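Local coordinates for protein possible thiamine biosynthesis enzyme (Candida albicans, PDB 2X7P) that is of unproven function but, as a periplasmic-binding-protein-like member of the SsuA/TauA family, probably binds a small ligand connected with thiamine biosynthesis, at residues K18-P23 with V49-G54; I69-T74 with W203-S208; T93-P98 with K260-N265; S134-H139 with D194-P199. The protein carries 1 engineered substitution. All coordinates share one frame; numbering follows the deposited sequence.

Two five-stranded mixed sheets, with strand orders 2-1-3-5-4 and 3-2-4-1-5, give this chain the two-lobed build of a type 2 periplasmic binding protein. Contacts 1 and 2 are neighbouring pairings within one sheet, their centres about 10 Å apart, and both touch the same 2-(2-ethoxyethoxy)ethanol molecule. Contact 3, centred about 14 Å from contact 2, lies at the end of strand 88-95 on that sheet's far border, where W203 links the two. Contact 4, in the second sheet, is centred about 27 Å from contact 1; P98 packs on Y197 and T198, so contacts 3 and 4 meet where the lobes join. Contact 1 closes first along the chain; contacts 2 and 3 interleave, both enclosing contact 4.

Contact 1 (K18-P23 with V49-G54); sequences KVAYIP and VKVPEG. With AE3 (2-(2-ethoxyethoxy)ethanol), chain F.
A parallel pairing at the border of the first sheet joins strand 19-21 to the short outermost strand 49-50, and three backbone bonds hold it. V49 N donates to V19 O (2.8 Å), Y21 N returns to V49 O, and V51 N reaches Y21 O at 2.9 Å. On one face the methyl of A20 rests against V51 CG2 (3.9 Å). On the other, Y21 turns its ring toward the partner strand: with chi1 at 75°, CG sits between the backbone N and the carbonyl carbon, which brings CE1 beside K50 N and CA and OH 3.8 Å from K50 CE. The K50 chain also crosses P23 at about a right angle, CG to CG 3.7 Å. Past the strands, I22 rests CG1 against V51 O, and its CD1 tip meets C3 of the bound 2-(2-ethoxyethoxy)ethanol at 3.5 Å; G54 CA lines the same molecule from the turn V51-G54. G54 is the N-cap of helix 55-63, whose L58 packs on A20, I22 and V51, while strand 69-73 continues the sheet beyond A20.

Contact 2 (I69-T74 with W203-S208); sequences IAIGLT and WVVATS. With AE3 (2-(2-ethoxyethoxy)ethanol), chain F.
Strands 69-73 and 203-208 run antiparallel, their axes 4.7 Å apart at closest and their directions 149° from one another, with A70 and A206 as a regular hydrogen-bonded pair. They lie side by side in the mixed sheet of a periplasmic-binding-protein lobe, where strand 203-208 returns from the other lobe and runs against its neighbour. A70 N gives to A206 O at 2.9 Å and A206 N to A70 O at 2.8 Å. Further along, V204 N bonds to G72 O (3.1 Å, nearly straight at 166°), whereas the return bond from G72 N to V204 O is weak.

Among the side chains, I69 and V205 cross on one face, CG2 to CG1 3.8 Å. At the start of helix 74-82, T74 meets V204, whose side chain is on the A70 and A206 face; the threonine hydroxyl is bonded to S201 O, and OG1 also lies close to V204 CG1. The indole of W203 folds back across G72: chi1 of -63° sets CG beside the backbone N, and CE3 comes to rest against G72 CA and C. L73 CD2 stands over one face of the five-membered ring, 4.1 Å from its centroid in a CH-pi contact, while I71 O meets the ring edge in its plane. W203 and L73 both line the site of the bound 2-(2-ethoxyethoxy)ethanol. L73 CD1 touches C1 of this molecule at 3.6 Å, and W203 CZ2 presents the indole edge to its C5 at 3.4 Å.

Contact 3 (T93-P98 with K260-N265); sequences TYVKSP and KTVEFN
F264 pushes its ring edge against the face of Y94, an offset edge-to-face pair with centroids 5.5 Å apart and planes at 71°. The contact fixes the loop after helix 252-259 to the end of border strand 88-95 in one lobe of the binding-protein fold, where the chain turns a corner at Y94; a single backbone bridge joins V95 to F264. The two aromatic side chains lie alongside and point the same way, so that F264 CE1 comes 3.8 Å from Y94 CE2 near the rim of the tyrosine. V95 closes the notch beside them, pressing CG2 onto F264 CD1 at 3.7 Å, while V262 CG1 lies over one face of the phenylalanine. The Y94 hydroxyl is bonded to F26 O.

At the exposed margin, K96 and E263 lie side by side, K96 CD against the carboxylate at OE2, with the charged ends too far apart for a salt bridge. Beneath them E263 O is gripped twice, by K96 N and by S97 N, the latter lying on a lone pair in the carbonyl plane. S97 fits against segment 260-265 at V262 and E263, its OG taking E263 N at 2.9 Å in an almost straight bond. At the other end N265 projects across to the strand: with CG anti to its own N (chi1 -179°), ND2 reaches T93 O at 2.9 Å, the acceptor lying in the amide plane.

Contact 4 (S134-H139 with D194-P199); sequences SFVLAH and DQIYTP
L137 and V136 of helix 129-141 straddle I196, which projects from strand 190-197 and is touched by both. The helix packs on the second sheet at its outermost strand, as helices flank the central sheet in each lobe of a periplasmic binding protein. The axes of the two short segments come no closer than 9.2 Å and make an angle of 108°, so the strand crosses the helix at a steep angle and the contact is made almost wholly by side chains.

I196 is bent at chi2 (-68°). Its first torsion puts CG1 beside the backbone N and CG2 anti to it; the two branches then serve different partners. CG2 meets V136 CG1 at 3.9 Å, the two side chains sliding past one another in opposite directions. CG1 receives L137 CD1 at 3.6 Å, and the folded-back CD1 of I196 touches the same methyl. L137 reaches this position with CG anti to its backbone N and chi2 at 62°; its CD1 also approaches D194 OD2 at 3.3 Å. P199, farther along, touches V136 CG1 more loosely, CG to CG1 4.5 Å, and T285 of helix 275-288 packs on both of those residues. V103 of the adjoining strand 100-106 lies against L137 and D194, and M133 and Q140 extend the helical surface around I196.

No hydrogen bond or salt bridge passes between the two segments. Their cohesion therefore rests on the fit of branched aliphatic groups, with the carboxylate of D194 at one margin meeting the helix through a leucine methyl.

Contact 1 (K18-P23 with V49-G54)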
# COMPACT_ATOMS: atom_id res chain seq x y z
N LYS A 18 3.64 17.66 7.90
CA LYS A 18 4.48 17.08 6.87
C LYS A 18 3.94 15.72 6.46
O LYS A 18 4.00 14.76 7.23
CB LYS A 18 5.93 16.96 7.36
CG LYS A 18 6.53 18.27 7.82
CD LYS A 18 8.02 18.13 8.11
CE LYS A 18 8.79 17.77 6.85
NZ LYS A 18 10.25 17.63 7.11
N VAL A 19 3.39 15.64 5.25
CA VAL A 19 2.76 14.41 4.79
C VAL A 19 3.65 13.64 3.82
O VAL A 19 3.97 14.12 2.73
CB VAL A 19 1.41 14.70 4.10
CG1 VAL A 19 0.79 13.41 3.59
CG2 VAL A 19 0.46 15.41 5.06
N ALA A 20 4.06 12.45 4.24
CA ALA A 20 4.89 11.58 3.40
C ALA A 20 4.01 10.69 2.53
O ALA A 20 3.30 9.82 3.04
CB ALA A 20 5.82 10.75 4.26
N TYR A 21 4.07 10.90 1.22
CA TYR A 21 3.26 10.13 0.29
C TYR A 21 4.13 9.37 -0.70
O TYR A 21 5.34 9.55 -0.75
CB TYR A 21 2.29 11.04 -0.46
CG TYR A 21 2.95 11.88 -1.53
CD1 TYR A 21 3.67 13.02 -1.20
CD2 TYR A 21 2.86 11.53 -2.87
CE1 TYR A 21 4.28 13.78 -2.18
CE2 TYR A 21 3.46 12.29 -3.85
CZ TYR A 21 4.17 13.42 -3.50
OH TYR A 21 4.78 14.18 -4.48
N ILE A 22 3.49 8.53 -1.51
CA ILE A 22 4.20 7.77 -2.53
C ILE A 22 3.76 8.23 -3.92
O ILE A 22 2.58 8.20 -4.24
CB ILE A 22 3.94 6.26 -2.39
CG1 ILE A 22 4.37 5.78 -1.00
CG2 ILE A 22 4.66 5.48 -3.48
CD1 ILE A 22 4.09 4.31 -0.74
N PRO A 23 4.73 8.67 -4.74
CA PRO A 23 4.47 9.20 -6.08
C PRO A 23 3.90 8.14 -7.02
O PRO A 23 4.60 7.65 -7.90
CB PRO A 23 5.85 9.64 -6.56
CG PRO A 23 6.81 8.82 -5.77
CD PRO A 23 6.17 8.64 -4.43
N VAL A 49 6.14 15.21 1.41
CA VAL A 49 7.45 14.59 1.29
C VAL A 49 7.37 13.35 0.40
O VAL A 49 6.86 12.31 0.82
CB VAL A 49 8.02 14.20 2.67
CG1 VAL A 49 9.35 13.48 2.51
CG2 VAL A 49 8.17 15.43 3.55
N LYS A 50 7.88 13.48 -0.82
CA LYS A 50 7.87 12.37 -1.77
C LYS A 50 8.72 11.21 -1.27
O LYS A 50 9.89 11.39 -0.94
CB LYS A 50 8.36 12.84 -3.14
CG LYS A 50 8.31 11.78 -4.22
CD LYS A 50 8.92 12.28 -5.52
CE LYS A 50 8.22 13.54 -6.01
NZ LYS A 50 8.83 14.06 -7.27
N VAL A 51 8.14 10.02 -1.23
CA VAL A 51 8.85 8.83 -0.77
C VAL A 51 8.71 7.69 -1.77
O VAL A 51 7.81 6.86 -1.66
CB VAL A 51 8.33 8.37 0.60
CG1 VAL A 51 9.13 7.17 1.10
CG2 VAL A 51 8.39 9.51 1.61
N PRO A 52 9.61 7.64 -2.76
CA PRO A 52 9.62 6.59 -3.78
C PRO A 52 10.04 5.24 -3.19
O PRO A 52 9.72 4.19 -3.76
CB PRO A 52 10.68 7.06 -4.78
CG PRO A 52 10.88 8.52 -4.49
CD PRO A 52 10.64 8.67 -3.03
N GLU A 53 10.75 5.27 -2.07
CA GLU A 53 11.28 4.06 -1.46
C GLU A 53 10.18 3.07 -1.08
O GLU A 53 10.41 1.86 -1.08
CB GLU A 53 12.13 4.40 -0.23
CG GLU A 53 13.37 5.23 -0.54
CD GLU A 53 13.05 6.68 -0.85
OE1 GLU A 53 11.94 7.14 -0.49
OE2 GLU A 53 13.90 7.37 -1.44
N GLY A 54 9.01 3.58 -0.74
CA GLY A 54 7.88 2.73 -0.41
C GLY A 54 7.36 2.91 1.00
O GLY A 54 7.75 3.84 1.70
C1 AE3 F . 5.59 -0.53 -0.87
C2 AE3 F . 4.85 0.73 -1.30
O2 AE3 F . 4.45 0.63 -2.67
C3 AE3 F . 3.63 1.73 -3.03
C4 AE3 F . 3.28 1.71 -4.51
O3 AE3 F . 2.72 0.45 -4.88
C5 AE3 F . 1.33 0.57 -5.18
C6 AE3 F . 1.12 0.62 -6.69
O4 AE3 F . 2.08 -0.22 -7.34

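Contact 2 (I69-T74 with W203-S208)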
# COMPACT_ATOMS: atom_id res chain seq x y z
N ILE A 69 2.33 12.61 8.95
CA ILE A 69 1.39 11.66 8.37
C ILE A 69 2.03 10.85 7.25
O ILE A 69 2.89 11.35 6.53
CB ILE A 69 0.13 12.38 7.83
CG1 ILE A 69 -0.55 13.17 8.95
CG2 ILE A 69 -0.84 11.38 7.22
CD1 ILE A 69 -1.78 13.92 8.50
N ALA A 70 1.60 9.60 7.11
CA ALA A 70 2.09 8.73 6.05
C ALA A 70 0.94 7.99 5.38
O ALA A 70 -0.01 7.56 6.04
CB ALA A 70 3.11 7.75 6.60
N ILE A 71 1.03 7.84 4.06
CA ILE A 71 0.01 7.13 3.30
C ILE A 71 0.64 6.03 2.45
O ILE A 71 1.22 6.30 1.41
CB ILE A 71 -0.79 8.09 2.39
CG1 ILE A 71 -1.42 9.21 3.22
CG2 ILE A 71 -1.85 7.33 1.60
CD1 ILE A 71 -2.18 10.22 2.39
N GLY A 72 0.52 4.79 2.92
CA GLY A 72 1.12 3.66 2.23
C GLY A 72 0.27 2.40 2.29
O GLY A 72 -0.91 2.46 2.63
N LEU A 73 0.88 1.27 1.96
CA LEU A 73 0.18 -0.01 1.93
C LEU A 73 -0.29 -0.43 3.32
O LEU A 73 0.40 -0.21 4.32
CB LEU A 73 1.06 -1.10 1.32
CG LEU A 73 1.46 -0.87 -0.14
CD1 LEU A 73 2.29 -2.04 -0.66
CD2 LEU A 73 0.23 -0.67 -1.01
N THR A 74 -1.47 -1.04 3.38
CA THR A 74 -2.09 -1.42 4.64
C THR A 74 -1.27 -2.45 5.42
O THR A 74 -1.03 -2.28 6.61
CB THR A 74 -3.51 -1.99 4.41
OG1 THR A 74 -4.31 -1.01 3.74
CG2 THR A 74 -4.16 -2.35 5.74
N TRP A 203 -4.64 0.75 0.50
CA TRP A 203 -3.98 1.91 1.10
C TRP A 203 -4.70 2.43 2.35
O TRP A 203 -5.92 2.38 2.44
CB TRP A 203 -3.84 3.04 0.08
CG TRP A 203 -2.97 2.69 -1.08
CD1 TRP A 203 -3.27 1.83 -2.10
CD2 TRP A 203 -1.67 3.21 -1.36
NE1 TRP A 203 -2.22 1.77 -2.99
CE2 TRP A 203 -1.23 2.61 -2.56
CE3 TRP A 203 -0.83 4.12 -0.72
CZ2 TRP A 203 0.01 2.89 -3.13
CZ3 TRP A 203 0.41 4.40 -1.28
CH2 TRP A 203 0.82 3.79 -2.47
N VAL A 204 -3.92 2.95 3.29
CA VAL A 204 -4.46 3.55 4.51
C VAL A 204 -3.71 4.81 4.91
O VAL A 204 -2.62 5.08 4.41
CB VAL A 204 -4.42 2.56 5.70
CG1 VAL A 204 -5.34 1.38 5.44
CG2 VAL A 204 -3.00 2.10 5.96
N VAL A 205 -4.29 5.57 5.83
CA VAL A 205 -3.66 6.77 6.37
C VAL A 205 -3.14 6.50 7.77
O VAL A 205 -3.88 6.01 8.63
CB VAL A 205 -4.65 7.95 6.41
CG1 VAL A 205 -3.97 9.19 7.00
CG2 VAL A 205 -5.19 8.24 5.02
N ALA A 206 -1.88 6.83 8.01
CA ALA A 206 -1.26 6.57 9.31
C ALA A 206 -0.54 7.79 9.87
O ALA A 206 -0.25 8.74 9.15
CB ALA A 206 -0.30 5.39 9.20
N THR A 207 -0.25 7.74 11.17
CA THR A 207 0.45 8.82 11.86
C THR A 207 1.23 8.27 13.04
O THR A 207 1.23 7.06 13.29
CB THR A 207 -0.53 9.90 12.35
OG1 THR A 207 0.20 11.02 12.86
CG2 THR A 207 -1.42 9.34 13.45
N SER A 208 1.89 9.15 13.78
CA SER A 208 2.65 8.75 14.96
C SER A 208 1.90 9.15 16.23
O SER A 208 1.01 10.00 16.19
CB SER A 208 4.04 9.38 14.95
OG SER A 208 3.95 10.79 14.98
C1 AE3 F . 5.59 -0.53 -0.87
C2 AE3 F . 4.85 0.73 -1.30
O2 AE3 F . 4.45 0.63 -2.67
C3 AE3 F . 3.63 1.73 -3.03
C4 AE3 F . 3.28 1.71 -4.51
O3 AE3 F . 2.72 0.45 -4.88
C5 AE3 F . 1.33 0.57 -5.18
C6 AE3 F . 1.12 0.62 -6.69
O4 AE3 F . 2.08 -0.22 -7.34

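Contact 3 (T93-P98 with K260-N265)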
# COMPACT_ATOMS: atom_id res chain seq x y z
N THR A 93 -8.89 4.50 6.21
CA THR A 93 -8.62 3.84 4.94
C THR A 93 -8.54 4.87 3.81
O THR A 93 -9.42 5.72 3.67
CB THR A 93 -9.70 2.81 4.60
OG1 THR A 93 -9.71 1.78 5.59
CG2 THR A 93 -9.44 2.19 3.23
N TYR A 94 -7.48 4.78 3.01
CA TYR A 94 -7.30 5.69 1.88
C TYR A 94 -7.89 5.11 0.60
O TYR A 94 -8.56 5.80 -0.16
CB TYR A 94 -5.82 6.02 1.69
CG TYR A 94 -5.55 6.98 0.55
CD1 TYR A 94 -6.02 8.29 0.59
CD2 TYR A 94 -4.82 6.58 -0.56
CE1 TYR A 94 -5.77 9.16 -0.45
CE2 TYR A 94 -4.57 7.45 -1.61
CZ TYR A 94 -5.05 8.74 -1.55
OH TYR A 94 -4.80 9.61 -2.58
N VAL A 95 -7.62 3.83 0.37
CA VAL A 95 -8.17 3.12 -0.78
C VAL A 95 -8.96 1.89 -0.34
O VAL A 95 -8.40 0.99 0.28
CB VAL A 95 -7.07 2.70 -1.77
CG1 VAL A 95 -7.66 1.86 -2.89
CG2 VAL A 95 -6.37 3.93 -2.33
N LYS A 96 -10.24 1.87 -0.66
CA LYS A 96 -11.13 0.79 -0.25
C LYS A 96 -10.89 -0.47 -1.07
O LYS A 96 -10.97 -1.59 -0.56
CB LYS A 96 -12.59 1.23 -0.35
CG LYS A 96 -13.59 0.21 0.17
CD LYS A 96 -15.00 0.77 0.14
CE LYS A 96 -16.01 -0.25 0.65
NZ LYS A 96 -16.05 -1.47 -0.20
N SER A 97 -10.59 -0.29 -2.35
CA SER A 97 -10.34 -1.42 -3.25
C SER A 97 -8.99 -2.07 -2.95
O SER A 97 -8.06 -1.40 -2.49
CB SER A 97 -10.40 -0.97 -4.71
OG SER A 97 -9.49 0.08 -4.96
N PRO A 98 -8.89 -3.38 -3.20
CA PRO A 98 -7.66 -4.14 -2.91
C PRO A 98 -6.57 -3.89 -3.95
O PRO A 98 -6.84 -3.29 -4.99
CB PRO A 98 -8.14 -5.59 -3.00
CG PRO A 98 -9.25 -5.55 -3.98
CD PRO A 98 -9.95 -4.24 -3.76
N LYS A 260 -10.38 2.18 -13.63
CA LYS A 260 -11.50 1.26 -13.63
C LYS A 260 -11.44 0.27 -12.47
O LYS A 260 -12.44 -0.34 -12.11
CB LYS A 260 -11.56 0.48 -14.95
CG LYS A 260 -12.02 1.29 -16.15
CD LYS A 260 -11.92 0.47 -17.43
CE LYS A 260 -12.61 1.16 -18.59
NZ LYS A 260 -14.08 1.23 -18.39
N THR A 261 -10.25 0.12 -11.88
CA THR A 261 -10.03 -0.88 -10.85
C THR A 261 -9.92 -0.28 -9.46
O THR A 261 -9.97 -0.99 -8.46
CB THR A 261 -8.74 -1.69 -11.13
OG1 THR A 261 -7.60 -0.85 -10.93
CG2 THR A 261 -8.74 -2.22 -12.55
N VAL A 262 -9.76 1.04 -9.39
CA VAL A 262 -9.50 1.71 -8.12
C VAL A 262 -10.73 2.40 -7.53
O VAL A 262 -11.44 3.12 -8.23
CB VAL A 262 -8.35 2.73 -8.24
CG1 VAL A 262 -8.25 3.56 -6.97
CG2 VAL A 262 -7.05 2.01 -8.53
N GLU A 263 -10.96 2.17 -6.25
CA GLU A 263 -12.02 2.87 -5.52
C GLU A 263 -11.46 3.48 -4.24
O GLU A 263 -11.18 2.77 -3.27
CB GLU A 263 -13.16 1.91 -5.17
CG GLU A 263 -14.24 2.54 -4.32
CD GLU A 263 -15.26 1.54 -3.82
OE1 GLU A 263 -15.15 0.35 -4.17
OE2 GLU A 263 -16.17 1.95 -3.07
N PHE A 264 -11.30 4.80 -4.24
CA PHE A 264 -10.84 5.50 -3.05
C PHE A 264 -11.95 5.52 -2.00
O PHE A 264 -13.12 5.33 -2.32
CB PHE A 264 -10.41 6.93 -3.39
CG PHE A 264 -9.22 7.00 -4.30
CD1 PHE A 264 -7.94 6.96 -3.78
CD2 PHE A 264 -9.38 7.11 -5.67
CE1 PHE A 264 -6.83 7.02 -4.62
CE2 PHE A 264 -8.28 7.17 -6.51
CZ PHE A 264 -7.01 7.13 -5.98
N ASN A 265 -11.57 5.75 -0.75
CA ASN A 265 -12.54 5.81 0.34
C ASN A 265 -13.21 7.18 0.42
O ASN A 265 -12.73 8.08 1.10
CB ASN A 265 -11.86 5.48 1.67
CG ASN A 265 -12.83 5.50 2.84
OD1 ASN A 265 -14.05 5.45 2.65
ND2 ASN A 265 -12.29 5.58 4.05
O HOH W 1 -8.77 -3.30 -7.44

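Contact 4 (S134-H139 with D194-P199)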
# COMPACT_ATOMS: atom_id res chain seq x y z
N SER A 134 2.88 -14.48 -1.41
CA SER A 134 3.17 -15.82 -1.90
C SER A 134 2.40 -16.86 -1.08
O SER A 134 2.07 -17.93 -1.58
CB SER A 134 4.67 -16.12 -1.83
OG SER A 134 5.10 -16.33 -0.50
N PHE A 135 2.11 -16.52 0.17
CA PHE A 135 1.35 -17.39 1.05
C PHE A 135 -0.13 -17.37 0.69
O PHE A 135 -0.83 -18.38 0.83
CB PHE A 135 1.55 -16.99 2.51
CG PHE A 135 2.94 -17.22 3.02
CD1 PHE A 135 3.92 -16.26 2.85
CD2 PHE A 135 3.27 -18.40 3.66
CE1 PHE A 135 5.21 -16.47 3.31
CE2 PHE A 135 4.56 -18.62 4.12
CZ PHE A 135 5.52 -17.65 3.95
N VAL A 136 -0.61 -16.22 0.22
CA VAL A 136 -1.99 -16.09 -0.23
C VAL A 136 -2.18 -16.86 -1.53
O VAL A 136 -3.21 -17.49 -1.75
CB VAL A 136 -2.38 -14.62 -0.45
CG1 VAL A 136 -3.81 -14.51 -0.96
CG2 VAL A 136 -2.20 -13.83 0.83
N LEU A 137 -1.17 -16.80 -2.39
CA LEU A 137 -1.19 -17.54 -3.65
C LEU A 137 -1.31 -19.03 -3.40
O LEU A 137 -2.20 -19.70 -3.95
CB LEU A 137 0.07 -17.24 -4.46
CG LEU A 137 0.23 -18.00 -5.78
CD1 LEU A 137 -0.91 -17.66 -6.73
CD2 LEU A 137 1.57 -17.70 -6.42
N ALA A 138 -0.42 -19.56 -2.58
CA ALA A 138 -0.40 -20.99 -2.26
C ALA A 138 -1.72 -21.44 -1.63
O ALA A 138 -2.23 -22.51 -1.95
CB ALA A 138 0.76 -21.31 -1.34
N HIS A 139 -2.26 -20.61 -0.75
CA HIS A 139 -3.51 -20.92 -0.06
C HIS A 139 -4.66 -21.10 -1.05
O HIS A 139 -5.40 -22.08 -0.97
CB HIS A 139 -3.85 -19.83 0.95
CG HIS A 139 -5.10 -20.10 1.73
ND1 HIS A 139 -6.35 -19.72 1.28
CD2 HIS A 139 -5.30 -20.70 2.92
CE1 HIS A 139 -7.26 -20.08 2.16
NE2 HIS A 139 -6.65 -20.68 3.17
N ASP A 194 -0.36 -15.67 -13.50
CA ASP A 194 -1.45 -15.62 -12.53
C ASP A 194 -1.63 -14.22 -11.95
O ASP A 194 -0.75 -13.36 -12.07
CB ASP A 194 -1.21 -16.62 -11.40
CG ASP A 194 -2.49 -17.03 -10.70
OD1 ASP A 194 -3.57 -16.71 -11.22
OD2 ASP A 194 -2.41 -17.67 -9.63
N GLN A 195 -2.77 -13.99 -11.32
CA GLN A 195 -3.05 -12.73 -10.63
C GLN A 195 -3.71 -13.00 -9.28
O GLN A 195 -4.52 -13.92 -9.16
CB GLN A 195 -3.97 -11.84 -11.48
CG GLN A 195 -3.33 -11.29 -12.74
CD GLN A 195 -4.25 -10.35 -13.49
OE1 GLN A 195 -5.44 -10.26 -13.18
NE2 GLN A 195 -3.71 -9.66 -14.48
N ILE A 196 -3.37 -12.20 -8.28
CA ILE A 196 -3.93 -12.38 -6.94
C ILE A 196 -4.26 -11.04 -6.29
O ILE A 196 -3.40 -10.16 -6.19
CB ILE A 196 -2.96 -13.15 -6.03
CG1 ILE A 196 -2.68 -14.54 -6.59
CG2 ILE A 196 -3.54 -13.27 -4.62
CD1 ILE A 196 -3.88 -15.47 -6.57
N TYR A 197 -5.50 -10.89 -5.84
CA TYR A 197 -5.90 -9.70 -5.10
C TYR A 197 -5.53 -9.82 -3.63
O TYR A 197 -5.45 -10.93 -3.09
CB TYR A 197 -7.41 -9.46 -5.23
CG TYR A 197 -7.83 -8.80 -6.52
CD1 TYR A 197 -7.63 -7.44 -6.72
CD2 TYR A 197 -8.43 -9.53 -7.53
CE1 TYR A 197 -8.01 -6.83 -7.90
CE2 TYR A 197 -8.82 -8.93 -8.72
CZ TYR A 197 -8.61 -7.58 -8.89
OH TYR A 197 -8.99 -6.97 -10.07
N THR A 198 -5.30 -8.68 -2.98
CA THR A 198 -5.07 -8.67 -1.54
C THR A 198 -6.40 -8.79 -0.82
O THR A 198 -7.38 -8.14 -1.19
CB THR A 198 -4.38 -7.37 -1.10
OG1 THR A 198 -5.20 -6.24 -1.44
CG2 THR A 198 -3.02 -7.22 -1.76
N PRO A 199 -6.45 -9.64 0.22
CA PRO A 199 -7.67 -9.84 1.01
C PRO A 199 -8.14 -8.53 1.64
O PRO A 199 -9.33 -8.37 1.92
CB PRO A 199 -7.23 -10.81 2.10
CG PRO A 199 -6.04 -11.52 1.53
CD PRO A 199 -5.35 -10.50 0.68